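Local coordinates for protein lytic Polysaccharide Monooxygenase (Phytophthora infestans, PDB 6Z5Y) that binds copper as the N-terminal part of a secreted lytic polysaccharide monooxygenase, and probably cleaves plant pectin by oxidation during infection, at residues H1-P7 and Y164-L170; V20-Q26 and V65-E69; K54-S58 and P99-D105; G86-R92 and I127-V133. All blocks are in the same frame, centred on the assembly; numbering follows the deposited sequence.

Contact 1: H1-P7 and Y164-L170. With CU (copper (II) ion), chain C.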
loop_
_atom_site.group_PDB
_atom_site.type_symbol
_atom_site.label_atom_id
_atom_site.label_comp_id
_atom_site.label_asym_id
_atom_site.label_seq_id
_atom_site.Cartn_x
_atom_site.Cartn_y
_atom_site.Cartn_z
ATOM N N HIS A 1 10.014 -1.093 -2.658
ATOM C CA HIS A 1 10.292 -0.077 -1.650
ATOM C C HIS A 1 9.522 1.210 -1.929
ATOM O O HIS A 1 9.143 1.493 -3.077
ATOM C CB HIS A 1 11.781 0.159 -1.524
ATOM C CG HIS A 1 12.470 -1.004 -0.857
ATOM N ND1 HIS A 1 12.423 -2.303 -1.374
ATOM C CD2 HIS A 1 13.167 -1.085 0.295
ATOM C CE1 HIS A 1 13.107 -3.099 -0.577
ATOM N NE2 HIS A 1 13.585 -2.375 0.449
ATOM N N GLY A 2 9.360 2.000 -0.902
ATOM C CA GLY A 2 8.710 3.298 -1.031
ATOM C C GLY A 2 7.651 3.511 0.026
ATOM O O GLY A 2 7.169 2.572 0.658
ATOM N N TYR A 3 7.240 4.769 0.156
ATOM C CA TYR A 3 6.185 5.203 1.075
ATOM C C TYR A 3 5.394 6.291 0.354
ATOM O O TYR A 3 5.956 7.023 -0.482
ATOM C CB TYR A 3 6.751 5.680 2.430
ATOM C CG TYR A 3 7.793 6.760 2.333
ATOM C CD1 TYR A 3 9.133 6.428 2.149
ATOM C CD2 TYR A 3 7.473 8.103 2.358
ATOM C CE1 TYR A 3 10.109 7.398 1.975
ATOM C CE2 TYR A 3 8.443 9.076 2.219
ATOM C CZ TYR A 3 9.750 8.717 2.010
ATOM O OH TYR A 3 10.714 9.652 1.774
ATOM N N ILE A 4 4.173 6.522 0.795
ATOM C CA ILE A 4 3.467 7.735 0.350
ATOM C C ILE A 4 4.156 8.932 0.986
ATOM O O ILE A 4 4.286 9.006 2.227
ATOM C CB ILE A 4 1.975 7.669 0.665
ATOM C CG1 ILE A 4 1.314 6.635 -0.239
ATOM C CG2 ILE A 4 1.342 9.048 0.525
ATOM C CD1 ILE A 4 -0.176 6.535 -0.066
ATOM N N ALA A 5 4.607 9.838 0.143
ATOM C CA ALA A 5 5.376 11.011 0.560
ATOM C C ALA A 5 4.520 12.267 0.640
ATOM O O ALA A 5 4.898 13.188 1.391
ATOM C CB ALA A 5 6.529 11.222 -0.377
ATOM N N LYS A 6 3.456 12.347 -0.111
ATOM C CA LYS A 6 2.513 13.470 -0.092
ATOM C C LYS A 6 1.135 12.857 -0.158
ATOM O O LYS A 6 0.835 12.162 -1.111
ATOM C CB LYS A 6 2.792 14.343 -1.298
ATOM C CG LYS A 6 2.133 15.686 -1.255
ATOM C CD LYS A 6 2.565 16.574 -2.388
ATOM C CE LYS A 6 2.012 17.968 -2.260
ATOM N NZ LYS A 6 2.230 18.721 -3.509
ATOM N N PRO A 7 0.280 13.051 0.843
ATOM C CA PRO A 7 0.538 13.815 2.073
ATOM C C PRO A 7 1.660 13.192 2.908
ATOM O O PRO A 7 1.931 11.994 2.820
ATOM C CB PRO A 7 -0.812 13.760 2.789
ATOM C CG PRO A 7 -1.435 12.498 2.297
ATOM C CD PRO A 7 -1.022 12.390 0.852
ATOM N N TYR A 164 3.997 -3.477 2.650
ATOM C CA TYR A 164 4.257 -2.057 2.900
ATOM C C TYR A 164 2.959 -1.475 3.450
ATOM O O TYR A 164 1.882 -1.670 2.873
ATOM C CB TYR A 164 4.668 -1.338 1.616
ATOM C CG TYR A 164 5.939 -1.856 1.010
ATOM C CD1 TYR A 164 5.910 -2.953 0.184
ATOM C CD2 TYR A 164 7.163 -1.258 1.275
ATOM C CE1 TYR A 164 7.062 -3.463 -0.374
ATOM C CE2 TYR A 164 8.337 -1.789 0.748
ATOM C CZ TYR A 164 8.275 -2.883 -0.096
ATOM O OH TYR A 164 9.435 -3.403 -0.624
ATOM N N LYS A 165 3.080 -0.731 4.545
ATOM C CA LYS A 165 1.961 -0.082 5.193
ATOM C C LYS A 165 2.379 1.304 5.615
ATOM O O LYS A 165 3.436 1.481 6.217
ATOM C CB LYS A 165 1.516 -0.869 6.424
ATOM C CG LYS A 165 0.768 -2.142 6.112
ATOM C CD LYS A 165 0.523 -3.014 7.315
ATOM C CE LYS A 165 1.734 -3.852 7.644
ATOM N NZ LYS A 165 1.588 -4.510 8.967
ATOM N N ASN A 166 1.473 2.263 5.369
ATOM C CA ASN A 166 1.633 3.609 5.945
ATOM C C ASN A 166 0.308 4.003 6.590
ATOM O O ASN A 166 -0.772 3.650 6.095
ATOM C CB ASN A 166 1.947 4.657 4.876
ATOM C CG ASN A 166 3.134 4.383 3.984
ATOM O OD1 ASN A 166 3.139 4.888 2.858
ATOM N ND2 ASN A 166 4.160 3.691 4.454
ATOM N N CYS A 167 0.407 4.796 7.634
ATOM C CA CYS A 167 -0.718 5.493 8.266
ATOM C C CYS A 167 -0.303 6.960 8.284
ATOM O O CYS A 167 0.753 7.255 8.822
ATOM C CB CYS A 167 -0.967 5.021 9.697
ATOM S SG CYS A 167 -1.492 3.302 9.739
ATOM N N ILE A 168 -1.158 7.822 7.723
ATOM C CA ILE A 168 -0.841 9.257 7.600
ATOM C C ILE A 168 -2.044 10.047 8.057
ATOM O O ILE A 168 -3.072 10.069 7.379
ATOM C CB ILE A 168 -0.460 9.628 6.160
ATOM C CG1 ILE A 168 0.702 8.751 5.665
ATOM C CG2 ILE A 168 -0.102 11.096 6.114
ATOM C CD1 ILE A 168 1.127 9.005 4.236
ATOM N N PRO A 169 -1.965 10.693 9.235
ATOM C CA PRO A 169 -3.093 11.465 9.703
ATOM C C PRO A 169 -3.219 12.712 8.833
ATOM O O PRO A 169 -2.201 13.373 8.548
ATOM C CB PRO A 169 -2.720 11.830 11.145
ATOM C CG PRO A 169 -1.183 11.794 11.160
ATOM C CD PRO A 169 -0.813 10.693 10.180
ATOM N N LEU A 170 -4.458 13.068 8.510
ATOM C CA LEU A 170 -4.756 14.247 7.686
ATOM C C LEU A 170 -5.636 15.206 8.469
ATOM O O LEU A 170 -6.479 14.799 9.251
ATOM C CB LEU A 170 -5.458 13.864 6.389
ATOM C CG LEU A 170 -4.750 12.799 5.545
ATOM C CD1 LEU A 170 -5.477 12.583 4.236
ATOM C CD2 LEU A 170 -3.317 13.166 5.261
HETATM CU CU CU C . 11.350 -2.835 -2.855
HETATM O O HOH W 1 6.355 2.205 3.242
#
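The amino-terminal nitrogen of His1 is held twice: His1 N lies 2.2 Å from the copper and donates to Tyr164 OH at 3.1 Å. His1 ND1 takes a second copper position at 1.9 Å, forming with His96 the histidine brace of lytic polysaccharide monooxygenases. Tyr164 turns a ring edge toward the face of the His1 imidazole, with the planes at 64°, and its hydroxyl stays 3.0 Å from the copper while also bonding Gln162. Farther along, segments 1-7 and 164-170, on strands of the two facing sheets of the beta-sandwich, run nearly parallel and are joined by side chains. Asn166 OD1 accepts from Ile4 N at 2.8 Å in a nearly straight bond (168°), and a water links Asn166 ND2 to Gly2 O, so both ends of the amide reach the N-terminal segment. With CG anti to the carbonyl carbon (chi1 -54°), Asn166 reaches from its sheet to the backbone of the facing one. Beyond it, Ile168 CD1 touches Ile4 CG2 at 3.7 Å in the conformer modelled here, and Leu170 CD2 lies 3.6 Å from Pro7 CB.

Contact 2: V20-Q26 and V65-E69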
loop_
_atom_site.group_PDB
_atom_site.type_symbol
_atom_site.label_atom_id
_atom_site.label_comp_id
_atom_site.label_asym_id
_atom_site.label_seq_id
_atom_site.Cartn_x
_atom_site.Cartn_y
_atom_site.Cartn_z
ATOM N N VAL A 20 7.672 -3.796 5.901
ATOM C CA VAL A 20 7.419 -4.165 7.315
ATOM C C VAL A 20 7.797 -5.633 7.564
ATOM O O VAL A 20 8.445 -5.935 8.561
ATOM C CB VAL A 20 5.950 -3.878 7.678
ATOM C CG1 VAL A 20 5.679 -4.193 9.139
ATOM C CG2 VAL A 20 5.568 -2.447 7.347
ATOM N N VAL A 21 7.349 -6.497 6.668
ATOM C CA VAL A 21 7.776 -7.908 6.656
ATOM C C VAL A 21 8.049 -8.335 5.226
ATOM O O VAL A 21 7.504 -7.740 4.258
ATOM C CB VAL A 21 6.739 -8.849 7.279
ATOM C CG1 VAL A 21 6.445 -8.520 8.739
ATOM C CG2 VAL A 21 5.437 -8.881 6.508
ATOM N N GLU A 22 8.841 -9.401 5.108
ATOM C CA GLU A 22 9.077 -10.117 3.847
ATOM C C GLU A 22 8.865 -11.600 4.179
ATOM O O GLU A 22 9.587 -12.120 5.033
ATOM C CB GLU A 22 10.476 -9.817 3.351
ATOM C CG GLU A 22 10.794 -10.579 2.087
ATOM C CD GLU A 22 12.170 -10.200 1.608
ATOM O OE1 GLU A 22 12.260 -9.348 0.724
ATOM O OE2 GLU A 22 13.145 -10.745 2.135
ATOM N N ILE A 23 7.876 -12.206 3.567
ATOM C CA ILE A 23 7.389 -13.530 3.993
ATOM C C ILE A 23 7.177 -14.412 2.783
ATOM O O ILE A 23 7.116 -13.941 1.649
ATOM C CB ILE A 23 6.100 -13.406 4.828
ATOM C CG1 ILE A 23 4.938 -12.759 4.055
ATOM C CG2 ILE A 23 6.425 -12.687 6.118
ATOM C CD1 ILE A 23 3.643 -12.638 4.838
ATOM N N GLU A 24 7.015 -15.697 3.003
ATOM C CA GLU A 24 6.583 -16.629 1.939
ATOM C C GLU A 24 5.194 -16.285 1.490
ATOM O O GLU A 24 4.390 -15.792 2.279
ATOM C CB GLU A 24 6.348 -18.034 2.461
ATOM C CG GLU A 24 7.630 -18.593 2.950
ATOM C CD GLU A 24 7.561 -20.003 3.483
ATOM O OE1 GLU A 24 8.587 -20.468 3.962
ATOM O OE2 GLU A 24 6.486 -20.624 3.404
ATOM N N PRO A 25 4.817 -16.589 0.244
ATOM C CA PRO A 25 3.418 -16.448 -0.150
ATOM C C PRO A 25 2.529 -17.192 0.837
ATOM O O PRO A 25 2.847 -18.346 1.207
ATOM C CB PRO A 25 3.394 -17.042 -1.543
ATOM C CG PRO A 25 4.806 -16.859 -2.019
ATOM C CD PRO A 25 5.665 -17.149 -0.821
ATOM N N GLN A 26 1.433 -16.543 1.228
ATOM C CA GLN A 26 0.517 -17.119 2.230
ATOM C C GLN A 26 -0.450 -18.110 1.630
ATOM O O GLN A 26 -1.160 -18.764 2.404
ATOM C CB GLN A 26 -0.282 -16.009 2.891
ATOM C CG GLN A 26 0.663 -15.067 3.619
ATOM C CD GLN A 26 1.365 -15.805 4.733
ATOM O OE1 GLN A 26 0.691 -16.251 5.692
ATOM N NE2 GLN A 26 2.627 -16.094 4.598
ATOM N N VAL A 65 1.345 -12.229 10.880
ATOM C CA VAL A 65 2.511 -12.423 10.003
ATOM C C VAL A 65 2.777 -11.182 9.169
ATOM O O VAL A 65 3.862 -11.098 8.589
ATOM C CB VAL A 65 2.470 -13.671 9.120
ATOM C CG1 VAL A 65 2.422 -14.920 9.952
ATOM C CG2 VAL A 65 1.409 -13.592 8.052
ATOM N N PHE A 66 1.838 -10.241 9.104
ATOM C CA PHE A 66 2.072 -8.988 8.366
ATOM C C PHE A 66 2.708 -7.924 9.243
ATOM O O PHE A 66 3.020 -6.852 8.711
ATOM C CB PHE A 66 0.802 -8.522 7.669
ATOM C CG PHE A 66 0.492 -9.375 6.493
ATOM C CD1 PHE A 66 1.202 -9.159 5.335
ATOM C CD2 PHE A 66 -0.410 -10.411 6.524
ATOM C CE1 PHE A 66 0.965 -9.900 4.199
ATOM C CE2 PHE A 66 -0.635 -11.183 5.399
ATOM C CZ PHE A 66 0.062 -10.918 4.233
ATOM N N GLY A 67 2.941 -8.184 10.515
ATOM C CA GLY A 67 3.726 -7.278 11.342
ATOM C C GLY A 67 2.945 -6.070 11.805
ATOM O O GLY A 67 1.725 -5.964 11.672
ATOM N N GLU A 68 3.689 -5.122 12.359
ATOM C CA GLU A 68 3.175 -3.964 13.107
ATOM C C GLU A 68 2.157 -3.192 12.252
ATOM O O GLU A 68 2.456 -2.822 11.088
ATOM C CB GLU A 68 4.345 -3.025 13.416
ATOM C CG GLU A 68 5.111 -3.278 14.698
ATOM C CD GLU A 68 5.973 -2.054 14.970
ATOM O OE1 GLU A 68 5.397 -0.954 15.159
ATOM O OE2 GLU A 68 7.207 -2.191 14.924
ATOM N N GLU A 69 1.073 -2.793 12.882
ATOM C CA GLU A 69 0.135 -1.817 12.324
ATOM C C GLU A 69 0.911 -0.537 11.966
ATOM O O GLU A 69 1.754 -0.122 12.721
ATOM C CB GLU A 69 -0.937 -1.534 13.401
ATOM C CG GLU A 69 -2.084 -0.726 12.889
ATOM C CD GLU A 69 -3.221 -0.471 13.842
ATOM O OE1 GLU A 69 -3.173 -0.975 14.980
ATOM O OE2 GLU A 69 -4.125 0.296 13.454
#
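Ile23 and Phe66 meet at about a right angle, the methyl end of the isoleucine lying over one face of the ring. Ile23 CD1 is 4.2 Å from the Phe66 ring centroid and 25° off the normal, a CH-pi contact displaced toward the rim, with Phe66 CE1 the nearest ring atom at 3.9 Å. Ile23 holds CG1 between its backbone N and carbonyl carbon (chi1 61°), which directs CD1 at the ring. Val21 works differently: its CG2 methyl rests 3.4 Å from the carbonyl oxygen Val65 O. Val21 and Ile23 lie on the outermost strand of the five-stranded sheet, with Val20 just before it; strand 21-23 pairs with 158-170, and the 3-10 turn following helix 56-60 folds over them without any hydrogen bond across the contact. Val20 CG1 reaches Phe66 O at 3.8 Å, an oxygen that also accepts from Lys165. At the other end Gln26 and Val65 approach from opposite directions, Gln26 OE1 lying 3.6 Å from Val65 CG2, while Gln26 NE2 is tied back to Glu24 O at 2.9 Å.

Contact 3: K54-S58 and P99-D105; sequences KDVRS and PCEIWLD
Arg57 passes obliquely over one face of the Trp103 indole, starting with its CB, which sits 3.4 Å from Glu101 OE2 and close to the indole nitrogen. CG lies anti to the backbone N (chi1 -180°) and the chain stays extended as far as NE, carrying CD over the ring face: Arg57 CD is 3.6 Å from the centroid of the five-membered ring of Trp103. NE turns to a salt bridge with Asp61. The guanidinium then stands almost upright on the indole, planes 87° apart, and CZ, 4.8 Å from the six-membered centroid of Trp103, makes an off-centre cation-pi contact. At the tip, Arg57 NH1 donates in its own plane to Asp105 O at 2.9 Å, approaching from above the carbonyl plane, and also lies 3.3 Å from Trp103 CE3.

Next to Arg57 CB, the Glu101 carboxylate receives the first turn of the helix. Val56 N donates to Glu101 OE1 at 2.8 Å and Arg57 N to Glu101 OE2 at 2.9 Å; Trp103 NE1 reaches OE2 from the opposite face of the carboxylate, fixing its rotation. The helix N-terminus would probably stabilise negative charge on Glu101. Asp55 is the N-cap, its OD1 accepting from Ser58 N.

Helix 56-60 thus docks by its N-terminus on strand 100-104 of the five-stranded sheet, with Val56 and Arg57 also touching Tyr148 on the adjacent strand 143-155.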
loop_
_atom_site.group_PDB
_atom_site.type_symbol
_atom_site.label_atom_id
_atom_site.label_comp_id
_atom_site.label_asym_id
_atom_site.label_seq_id
_atom_site.Cartn_x
_atom_site.Cartn_y
_atom_site.Cartn_z
ATOM N N LYS A 54 -10.315 -10.438 -0.241
ATOM C CA LYS A 54 -11.200 -9.290 -0.506
ATOM C C LYS A 54 -10.334 -8.107 -0.981
ATOM O O LYS A 54 -10.473 -7.639 -2.106
ATOM C CB LYS A 54 -12.034 -8.926 0.723
ATOM C CG LYS A 54 -12.958 -7.732 0.472
ATOM C CD LYS A 54 -13.800 -7.303 1.647
ATOM N N ASP A 55 -9.444 -7.652 -0.115
ATOM C CA ASP A 55 -8.572 -6.499 -0.398
ATOM C C ASP A 55 -7.343 -6.617 0.504
ATOM O O ASP A 55 -7.260 -7.523 1.368
ATOM C CB ASP A 55 -9.334 -5.198 -0.238
ATOM C CG ASP A 55 -10.099 -5.095 1.078
ATOM O OD1 ASP A 55 -9.540 -5.478 2.105
ATOM O OD2 ASP A 55 -11.236 -4.581 1.087
ATOM N N VAL A 56 -6.361 -5.778 0.263
ATOM C CA VAL A 56 -5.092 -5.920 1.003
ATOM C C VAL A 56 -5.285 -5.550 2.475
ATOM O O VAL A 56 -4.676 -6.196 3.334
ATOM C CB VAL A 56 -3.962 -5.139 0.321
ATOM C CG1 VAL A 56 -2.651 -5.361 1.047
ATOM C CG2 VAL A 56 -3.807 -5.549 -1.135
ATOM N N ARG A 57 -6.097 -4.544 2.756
ATOM C CA ARG A 57 -6.316 -4.168 4.152
ATOM C C ARG A 57 -6.884 -5.349 4.927
ATOM O O ARG A 57 -6.452 -5.597 6.076
ATOM C CB ARG A 57 -7.261 -2.966 4.242
ATOM C CG ARG A 57 -7.505 -2.553 5.678
ATOM C CD ARG A 57 -8.262 -1.240 5.750
ATOM N NE ARG A 57 -8.298 -0.797 7.143
ATOM C CZ ARG A 57 -8.796 0.379 7.526
ATOM N NH1 ARG A 57 -9.378 1.158 6.639
ATOM N NH2 ARG A 57 -8.666 0.796 8.772
ATOM N N SER A 58 -7.829 -6.066 4.354
ATOM C CA SER A 58 -8.491 -7.227 4.995
ATOM C C SER A 58 -7.474 -8.353 5.197
ATOM O O SER A 58 -7.589 -9.134 6.120
ATOM C CB SER A 58 -9.664 -7.709 4.173
ATOM O OG SER A 58 -10.687 -6.712 4.132
ATOM N N PRO A 99 -0.848 -5.767 -5.713
ATOM C CA PRO A 99 -1.958 -4.865 -5.453
ATOM C C PRO A 99 -1.635 -3.841 -4.360
ATOM O O PRO A 99 -0.896 -4.107 -3.409
ATOM C CB PRO A 99 -3.052 -5.824 -4.969
ATOM C CG PRO A 99 -2.279 -6.968 -4.333
ATOM C CD PRO A 99 -1.063 -7.135 -5.219
ATOM N N CYS A 100 -2.274 -2.690 -4.485
ATOM C CA CYS A 100 -2.168 -1.660 -3.454
ATOM C C CYS A 100 -3.481 -0.910 -3.388
ATOM O O CYS A 100 -4.355 -0.989 -4.279
ATOM C CB CYS A 100 -0.960 -0.752 -3.629
ATOM S SG CYS A 100 -1.145 0.629 -4.758
ATOM N N GLU A 101 -3.640 -0.178 -2.288
ATOM C CA GLU A 101 -4.879 0.540 -2.036
ATOM C C GLU A 101 -4.641 1.628 -1.009
ATOM O O GLU A 101 -3.715 1.570 -0.201
ATOM C CB GLU A 101 -5.978 -0.428 -1.636
ATOM C CG GLU A 101 -5.658 -1.184 -0.375
ATOM C CD GLU A 101 -6.484 -2.444 -0.191
ATOM O OE1 GLU A 101 -6.467 -3.305 -1.104
ATOM O OE2 GLU A 101 -7.066 -2.616 0.879
ATOM N N ILE A 102 -5.527 2.607 -1.053
ATOM C CA ILE A 102 -5.539 3.754 -0.113
ATOM C C ILE A 102 -6.927 3.835 0.489
ATOM O O ILE A 102 -7.942 3.823 -0.254
ATOM C CB ILE A 102 -5.172 5.057 -0.815
ATOM C CG1 ILE A 102 -3.785 4.993 -1.432
ATOM C CG2 ILE A 102 -5.263 6.234 0.160
ATOM C CD1 ILE A 102 -3.420 6.151 -2.336
ATOM N N TRP A 103 -6.968 3.972 1.803
ATOM C CA TRP A 103 -8.192 4.175 2.585
ATOM C C TRP A 103 -8.119 5.502 3.309
ATOM O O TRP A 103 -7.038 5.921 3.738
ATOM C CB TRP A 103 -8.319 3.063 3.620
ATOM C CG TRP A 103 -8.510 1.689 3.074
ATOM C CD1 TRP A 103 -7.584 0.908 2.445
ATOM C CD2 TRP A 103 -9.692 0.913 3.165
ATOM N NE1 TRP A 103 -8.124 -0.306 2.124
ATOM C CE2 TRP A 103 -9.422 -0.332 2.558
ATOM C CE3 TRP A 103 -10.960 1.127 3.735
ATOM C CZ2 TRP A 103 -10.347 -1.368 2.533
ATOM C CZ3 TRP A 103 -11.879 0.097 3.706
ATOM C CH2 TRP A 103 -11.568 -1.123 3.097
ATOM N N LEU A 104 -9.259 6.134 3.483
ATOM C CA LEU A 104 -9.417 7.299 4.374
ATOM C C LEU A 104 -10.401 6.863 5.444
ATOM O O LEU A 104 -11.592 6.607 5.138
ATOM C CB LEU A 104 -9.923 8.527 3.605
ATOM C CG LEU A 104 -9.043 8.962 2.454
ATOM C CD1 LEU A 104 -9.655 10.141 1.745
ATOM C CD2 LEU A 104 -7.629 9.292 2.896
ATOM N N ASP A 105 -9.916 6.636 6.644
ATOM C CA ASP A 105 -10.674 5.878 7.654
ATOM C C ASP A 105 -11.204 4.613 6.977
ATOM O O ASP A 105 -10.401 3.857 6.384
ATOM C CB ASP A 105 -11.677 6.769 8.389
ATOM C CG ASP A 105 -10.992 7.929 9.108
ATOM O OD1 ASP A 105 -9.906 7.689 9.642
ATOM O OD2 ASP A 105 -11.606 9.018 9.160
#

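Contact 4: G86-R92 and I127-V133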
loop_
_atom_site.group_PDB
_atom_site.type_symbol
_atom_site.label_atom_id
_atom_site.label_comp_id
_atom_site.label_asym_id
_atom_site.label_seq_id
_atom_site.Cartn_x
_atom_site.Cartn_y
_atom_site.Cartn_z
ATOM N N GLY A 86 -6.294 15.910 -5.906
ATOM C CA GLY A 86 -6.873 14.573 -6.068
ATOM C C GLY A 86 -5.861 13.476 -6.298
ATOM O O GLY A 86 -6.170 12.484 -6.958
ATOM N N THR A 87 -4.676 13.634 -5.734
ATOM C CA THR A 87 -3.611 12.656 -5.857
ATOM C C THR A 87 -3.036 12.326 -4.481
ATOM O O THR A 87 -3.210 13.069 -3.509
ATOM C CB THR A 87 -2.459 13.147 -6.727
ATOM O OG1 THR A 87 -1.709 14.185 -6.083
ATOM C CG2 THR A 87 -2.906 13.561 -8.110
ATOM N N ALA A 88 -2.281 11.234 -4.450
ATOM C CA ALA A 88 -1.248 10.977 -3.434
ATOM C C ALA A 88 0.025 10.676 -4.203
ATOM O O ALA A 88 -0.044 10.063 -5.263
ATOM C CB ALA A 88 -1.639 9.847 -2.493
ATOM N N THR A 89 1.157 11.060 -3.683
ATOM C CA THR A 89 2.417 10.880 -4.402
ATOM C C THR A 89 3.321 9.933 -3.633
ATOM O O THR A 89 3.546 10.128 -2.439
ATOM C CB THR A 89 3.110 12.218 -4.613
ATOM O OG1 THR A 89 2.190 13.114 -5.220
ATOM C CG2 THR A 89 4.318 12.099 -5.497
ATOM N N PHE A 90 3.850 8.941 -4.333
ATOM C CA PHE A 90 4.796 8.007 -3.726
ATOM C C PHE A 90 6.168 8.658 -3.614
ATOM O O PHE A 90 6.496 9.654 -4.285
ATOM C CB PHE A 90 4.863 6.729 -4.559
ATOM C CG PHE A 90 5.099 5.451 -3.782
ATOM C CD1 PHE A 90 4.392 5.163 -2.631
ATOM C CD2 PHE A 90 5.997 4.521 -4.262
ATOM C CE1 PHE A 90 4.553 3.952 -1.975
ATOM C CE2 PHE A 90 6.119 3.301 -3.624
ATOM C CZ PHE A 90 5.425 3.020 -2.477
ATOM N N SER A 91 7.027 8.037 -2.825
ATOM C CA SER A 91 8.364 8.598 -2.548
ATOM C C SER A 91 9.319 8.343 -3.712
ATOM O O SER A 91 10.363 8.999 -3.753
ATOM C CB SER A 91 8.935 8.019 -1.263
ATOM O OG SER A 91 9.183 6.625 -1.406
ATOM N N ARG A 92 8.967 7.436 -4.606
ATOM C CA ARG A 92 9.814 6.995 -5.712
ATOM C C ARG A 92 8.882 6.333 -6.702
ATOM O O ARG A 92 7.639 6.347 -6.524
ATOM C CB ARG A 92 10.923 6.062 -5.197
ATOM C CG ARG A 92 10.381 4.828 -4.485
ATOM C CD ARG A 92 11.403 3.711 -4.350
ATOM N NE ARG A 92 12.572 4.160 -3.590
ATOM C CZ ARG A 92 13.803 3.682 -3.738
ATOM N NH1 ARG A 92 14.043 2.703 -4.574
ATOM N NH2 ARG A 92 14.764 4.245 -3.049
ATOM N N ILE A 127 8.629 9.266 -10.378
ATOM C CA ILE A 127 7.762 9.255 -9.197
ATOM C C ILE A 127 6.385 8.693 -9.550
ATOM O O ILE A 127 5.781 9.128 -10.513
ATOM C CB ILE A 127 7.649 10.666 -8.624
ATOM C CG1 ILE A 127 9.018 11.258 -8.315
ATOM C CG2 ILE A 127 6.728 10.693 -7.421
ATOM C CD1 ILE A 127 9.877 10.436 -7.418
ATOM N N ALA A 128 5.916 7.737 -8.764
ATOM C CA ALA A 128 4.563 7.199 -8.931
ATOM C C ALA A 128 3.543 8.133 -8.288
ATOM O O ALA A 128 3.757 8.608 -7.191
ATOM C CB ALA A 128 4.451 5.809 -8.347
ATOM N N VAL A 129 2.452 8.332 -8.979
ATOM C CA VAL A 129 1.362 9.210 -8.529
ATOM C C VAL A 129 0.098 8.383 -8.537
ATOM O O VAL A 129 -0.283 7.805 -9.551
ATOM C CB VAL A 129 1.226 10.462 -9.402
ATOM C CG1 VAL A 129 0.040 11.277 -8.894
ATOM C CG2 VAL A 129 2.486 11.263 -9.418
ATOM N N PHE A 130 -0.548 8.350 -7.382
ATOM C CA PHE A 130 -1.839 7.649 -7.212
ATOM C C PHE A 130 -2.960 8.637 -7.486
ATOM O O PHE A 130 -2.988 9.712 -6.889
ATOM C CB PHE A 130 -1.965 7.140 -5.785
ATOM C CG PHE A 130 -0.868 6.185 -5.377
ATOM C CD1 PHE A 130 -0.856 4.873 -5.774
ATOM C CD2 PHE A 130 0.185 6.636 -4.592
ATOM C CE1 PHE A 130 0.191 4.027 -5.414
ATOM C CE2 PHE A 130 1.225 5.800 -4.225
ATOM C CZ PHE A 130 1.226 4.505 -4.648
ATOM N N LYS A 131 -3.885 8.243 -8.355
ATOM C CA LYS A 131 -5.047 9.061 -8.677
ATOM C C LYS A 131 -6.116 8.166 -9.270
ATOM O O LYS A 131 -5.833 7.107 -9.820
ATOM C CB LYS A 131 -4.581 10.024 -9.733
ATOM C CG LYS A 131 -4.478 9.459 -11.159
ATOM C CD LYS A 131 -3.397 8.413 -11.479
ATOM C CE LYS A 131 -3.286 8.184 -12.982
ATOM N NZ LYS A 131 -2.496 6.976 -13.349
ATOM N N PRO A 132 -7.382 8.580 -9.139
ATOM C CA PRO A 132 -7.863 9.727 -8.364
ATOM C C PRO A 132 -7.994 9.394 -6.879
ATOM O O PRO A 132 -8.292 8.253 -6.527
ATOM C CB PRO A 132 -9.260 9.998 -8.942
ATOM C CG PRO A 132 -9.734 8.570 -9.345
ATOM C CD PRO A 132 -8.485 7.866 -9.805
ATOM N N VAL A 133 -7.755 10.388 -6.038
ATOM C CA VAL A 133 -7.960 10.262 -4.578
ATOM C C VAL A 133 -8.856 11.415 -4.144
ATOM O O VAL A 133 -8.434 12.570 -4.185
ATOM C CB VAL A 133 -6.634 10.257 -3.803
ATOM C CG1 VAL A 133 -6.896 10.095 -2.296
ATOM C CG2 VAL A 133 -5.673 9.183 -4.322
#
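Backbone hydrogen bonds join the two segments as antiparallel strands. Ala88 and Phe130 form a hydrogen-bonded pair, with Ala88 N to Phe130 O at 3.0 Å and Phe130 N to Ala88 O at 2.8 Å; Thr89 and Val129 follow as a non-hydrogen-bonded pair. Phe90 N continues the pattern to Ala128 O at 2.9 Å. Beyond the strand ends, Ala128 N donates to Arg92 O, and Val133 N, just past the cis peptide before Pro132, donates to Gly86 O at 2.8 Å from well above the carbonyl plane.

The aromatic contact is an offset edge-to-face pair: Phe130 points an edge at the face of Phe90, with planes 89° apart and Phe130 CE2 3.6 Å from Phe90 CD1.

Apolar contacts lie on both faces of the sheet. On the face of Thr89 and Val129, Thr87 CB meets Val129 CG1 at 3.8 Å, and Thr89 CG2 is pressed to 3.4 Å from Ile127 CG2, tighter than usual. On the face carrying Phe130, Ala88 CB lies 4.2 Å from Phe130 CD2.

Strand 88-90 is the middle of the three-stranded sheet, bonded on its other side to strand 4-6, and Phe130 reaches across the sandwich to Cys100 and Ile102 of strand 100-104.

How the contacts relate
Contact 1 carries the copper site and touches all three others. Its Lys165 reaches contact 2, about 17 Å away between centres, where Lys165 NZ lies 2.8 Å from Glu68 O. Its strand 4-6 pairs with strand 88-90 of contact 4, about 10 Å off between centres; Thr89 bonds two successive residues, through Ala5 N to Thr89 O and Thr89 N to Lys6 O, a beta bulge. Contacts 3 and 4 pack through Cys100 SG and Phe130 CE1, 3.7 Å apart, and contacts 1 and 3 through Leu170 CD1 and Leu104 CD2, 4.2 Å apart. Contacts 2 and 4 flank the chain's centre, about 24 Å between centres. The Arg92 side chain is about 6 Å from the copper, the Pro99 side chain about 13 Å.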